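Local coordinates for hypothetical protein TTMA177 (Thermus thermophilus phage TMA, PDB 2ZDJ) that is of unknown function but is a small, single-chain alpha-plus-beta phage protein with a cystatin-like fold, at residues Y14-D19 with A38-V43. Numbering follows the deposited sequence.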
ATOM      1  N   TYR A  14       1.082   7.925   6.247  1.00 28.17           N
ATOM      2  CA  TYR A  14       0.871   6.577   5.714  1.00 25.85           C
ATOM      3  C   TYR A  14       1.181   5.515   6.766  1.00 23.40           C
ATOM      4  O   TYR A  14       1.973   5.746   7.678  1.00 25.40           O
ATOM      5  CB  TYR A  14       1.775   6.335   4.499  1.00 20.93           C
ATOM      6  CG  TYR A  14       1.391   7.110   3.263  1.00 20.39           C
ATOM      7  CD1 TYR A  14       0.505   6.575   2.322  1.00 15.64           C
ATOM      8  CD2 TYR A  14       1.917   8.376   3.029  1.00 17.18           C
ATOM      9  CE1 TYR A  14       0.164   7.295   1.173  1.00 22.07           C
ATOM     10  CE2 TYR A  14       1.580   9.100   1.891  1.00 19.49           C
ATOM     11  CZ  TYR A  14       0.711   8.561   0.970  1.00  9.34           C
ATOM     12  OH  TYR A  14       0.387   9.294  -0.145  1.00 27.94           O
ATOM     13  N   THR A  15       0.561   4.350   6.624  1.00 24.65           N
ATOM     14  CA  THR A  15       0.787   3.235   7.543  1.00 27.40           C
ATOM     15  C   THR A  15       1.131   1.962   6.758  1.00 23.46           C
ATOM     16  O   THR A  15       0.517   1.663   5.735  1.00 25.24           O
ATOM     17  CB  THR A  15      -0.448   2.983   8.403  1.00 31.48           C
ATOM     18  OG1 THR A  15      -0.659   4.114   9.254  1.00 41.89           O
ATOM     19  CG2 THR A  15      -0.265   1.742   9.255  1.00 35.61           C
ATOM     20  N   LEU A  16       2.137   1.235   7.235  1.00 25.20           N
ATOM     21  CA  LEU A  16       2.581   0.008   6.593  1.00 25.50           C
ATOM     22  C   LEU A  16       1.744  -1.180   7.039  1.00 24.71           C
ATOM     23  O   LEU A  16       1.460  -1.334   8.222  1.00 26.33           O
ATOM     24  CB  LEU A  16       4.049  -0.249   6.921  1.00 23.57           C
ATOM     25  CG  LEU A  16       4.663  -1.554   6.399  1.00 24.79           C
ATOM     26  CD1 LEU A  16       4.815  -1.487   4.895  1.00 19.31           C
ATOM     27  CD2 LEU A  16       6.028  -1.770   7.052  1.00 23.42           C
ATOM     28  N   ILE A  17       1.338  -2.007   6.083  1.00 21.09           N
ATOM     29  CA  ILE A  17       0.549  -3.195   6.375  1.00 22.79           C
ATOM     30  C   ILE A  17       1.327  -4.375   5.810  1.00 24.86           C
ATOM     31  O   ILE A  17       1.617  -4.415   4.606  1.00 22.48           O
ATOM     32  CB  ILE A  17      -0.842  -3.167   5.679  1.00 25.06           C
ATOM     33  CG1 ILE A  17      -1.627  -1.913   6.079  1.00 26.06           C
ATOM     34  CG2 ILE A  17      -1.613  -4.425   6.019  1.00 24.98           C
ATOM     35  CD1 ILE A  17      -1.917  -1.793   7.511  1.00 24.49           C
ATOM     36  N   GLN A  18       1.679  -5.322   6.675  1.00 24.05           N
ATOM     37  CA  GLN A  18       2.419  -6.507   6.247  1.00 31.12           C
ATOM     38  C   GLN A  18       1.666  -7.806   6.508  1.00 25.68           C
ATOM     39  O   GLN A  18       1.932  -8.811   5.867  1.00 23.82           O
ATOM     40  CB  GLN A  18       3.789  -6.570   6.931  1.00 25.59           C
ATOM     41  CG  GLN A  18       4.803  -5.576   6.380  1.00 33.74           C
ATOM     42  CD  GLN A  18       6.146  -5.642   7.095  1.00 34.52           C
ATOM     43  OE1 GLN A  18       6.230  -5.413   8.301  1.00 30.63           O
ATOM     44  NE2 GLN A  18       7.204  -5.952   6.349  1.00 31.09           N
ATOM     45  N   ASP A  19       0.733  -7.790   7.451  1.00 34.14           N
ATOM     46  CA  ASP A  19      -0.014  -9.002   7.741  1.00 35.91           C
ATOM     47  C   ASP A  19      -0.696  -9.550   6.500  1.00 33.70           C
ATOM     48  O   ASP A  19      -1.610  -8.936   5.950  1.00 30.84           O
ATOM     49  CB  ASP A  19      -1.075  -8.773   8.810  1.00 37.80           C
ATOM     50  CG  ASP A  19      -1.972  -9.989   8.986  1.00 45.46           C
ATOM     51  OD1 ASP A  19      -1.448 -11.060   9.367  1.00 46.03           O
ATOM     52  OD2 ASP A  19      -3.191  -9.886   8.722  1.00 49.77           O
ATOM     53  N   ALA A  38       3.033  -6.282   0.683  1.00 25.19           N
ATOM     54  CA  ALA A  38       2.992  -5.280   1.735  1.00 28.20           C
ATOM     55  C   ALA A  38       2.304  -4.067   1.144  1.00 28.06           C
ATOM     56  O   ALA A  38       2.425  -3.786  -0.055  1.00 26.41           O
ATOM     57  CB  ALA A  38       4.389  -4.919   2.195  1.00 26.29           C
ATOM     58  N   LEU A  39       1.573  -3.358   1.986  1.00 24.81           N
ATOM     59  CA  LEU A  39       0.850  -2.183   1.541  1.00 17.66           C
ATOM     60  C   LEU A  39       1.199  -0.971   2.374  1.00 21.17           C
ATOM     61  O   LEU A  39       1.666  -1.088   3.503  1.00 18.85           O
ATOM     62  CB  LEU A  39      -0.652  -2.431   1.650  1.00 21.81           C
ATOM     63  CG  LEU A  39      -1.240  -3.625   0.892  1.00 22.43           C
ATOM     64  CD1 LEU A  39      -2.687  -3.812   1.286  1.00 18.88           C
ATOM     65  CD2 LEU A  39      -1.121  -3.389  -0.616  1.00 18.75           C
ATOM     66  N   PHE A  40       1.002   0.196   1.777  1.00 18.98           N
ATOM     67  CA  PHE A  40       1.195   1.464   2.448  1.00 19.69           C
ATOM     68  C   PHE A  40      -0.195   2.043   2.258  1.00 20.90           C
ATOM     69  O   PHE A  40      -0.671   2.201   1.124  1.00 16.92           O
ATOM     70  CB  PHE A  40       2.251   2.312   1.741  1.00 22.78           C
ATOM     71  CG  PHE A  40       3.663   2.000   2.164  1.00 22.69           C
ATOM     72  CD1 PHE A  40       4.175   2.518   3.347  1.00 19.92           C
ATOM     73  CD2 PHE A  40       4.481   1.198   1.375  1.00 31.02           C
ATOM     74  CE1 PHE A  40       5.488   2.244   3.742  1.00 25.20           C
ATOM     75  CE2 PHE A  40       5.800   0.913   1.761  1.00 29.69           C
ATOM     76  CZ  PHE A  40       6.301   1.439   2.944  1.00 28.49           C
ATOM     77  N   VAL A  41      -0.871   2.318   3.361  1.00 15.70           N
ATOM     78  CA  VAL A  41      -2.220   2.838   3.259  1.00 17.77           C
ATOM     79  C   VAL A  41      -2.384   4.176   3.953  1.00 20.73           C
ATOM     80  O   VAL A  41      -1.783   4.429   4.998  1.00 19.55           O
ATOM     81  CB  VAL A  41      -3.237   1.866   3.900  1.00 18.58           C
ATOM     82  CG1 VAL A  41      -3.230   0.523   3.188  1.00 13.86           C
ATOM     83  CG2 VAL A  41      -2.890   1.670   5.360  1.00 20.24           C
ATOM     84  N   LYS A  42      -3.186   5.047   3.358  1.00 17.14           N
ATOM     85  CA  LYS A  42      -3.474   6.315   3.996  1.00 16.83           C
ATOM     86  C   LYS A  42      -4.937   6.186   4.363  1.00 15.29           C
ATOM     87  O   LYS A  42      -5.793   5.952   3.507  1.00 15.50           O
ATOM     88  CB  LYS A  42      -3.266   7.499   3.061  1.00 18.39           C
ATOM     89  CG  LYS A  42      -3.938   8.779   3.570  1.00 29.54           C
ATOM     90  CD  LYS A  42      -3.136  10.036   3.262  1.00 27.64           C
ATOM     91  CE  LYS A  42      -2.821  10.181   1.789  1.00 31.05           C
ATOM     92  NZ  LYS A  42      -2.022  11.405   1.521  1.00 20.55           N
ATOM     93  N   VAL A  43      -5.216   6.316   5.648  1.00 16.45           N
ATOM     94  CA  VAL A  43      -6.573   6.206   6.139  1.00 18.70           C
ATOM     95  C   VAL A  43      -7.166   7.599   6.255  1.00 19.39           C
ATOM     96  O   VAL A  43      -6.526   8.509   6.778  1.00 22.10           O
ATOM     97  CB  VAL A  43      -6.587   5.495   7.507  1.00 20.73           C
ATOM     98  CG1 VAL A  43      -8.009   5.430   8.056  1.00 21.62           C
ATOM     99  CG2 VAL A  43      -6.015   4.084   7.347  1.00 19.12           C
TER
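Thr15-Ile17 is a short outermost strand of the five-stranded sheet, running antiparallel to strand 38-44. Two pairs of backbone hydrogen bonds hold it: Thr15 and Val41 bond both ways, and so do Ile17 and Leu39. Three of the four donors lie in the plane of the acceptor carbonyl; Ile17 N comes to Leu39 O (2.8 Å) from 28° above that plane. Between them Leu16 and Phe40 form a non-hydrogen-bonded pair. Leu16 has CG anti to its backbone N (chi1 176°), and chi2 of 70° then turns CD1 over one face of the Phe40 ring, 4.0 Å from the centroid and offset toward the rim, a CH-pi contact. The Phe40 ring also stacks with Phe10. On the other face of the sheet, Ile17 crosses Val41 at about a right angle, Ile17 CG1 lying 3.9 Å from Val41 CG2, while Ile17 CB abuts Leu39 CB at 4.1 Å; Val23 of helix 20-30 packs on both Ile17 and Leu39. At the Tyr14 end of the contact, the Tyr14 ring obliquely crosses the Lys42 side chain, which kinks about its CB-CG and CG-CD bonds, with Tyr14 CE1 3.9 Å from Lys42 CB. Glu50 is hydrogen-bonded to Tyr14 OH and salt-bridged to Lys42 NZ; Tyr14 OH also bonds Lys5 NZ. Backbone bonds and apolar packing thus fix the strand, whereas beside the phenol a carboxylate probably offsets the lysine charge.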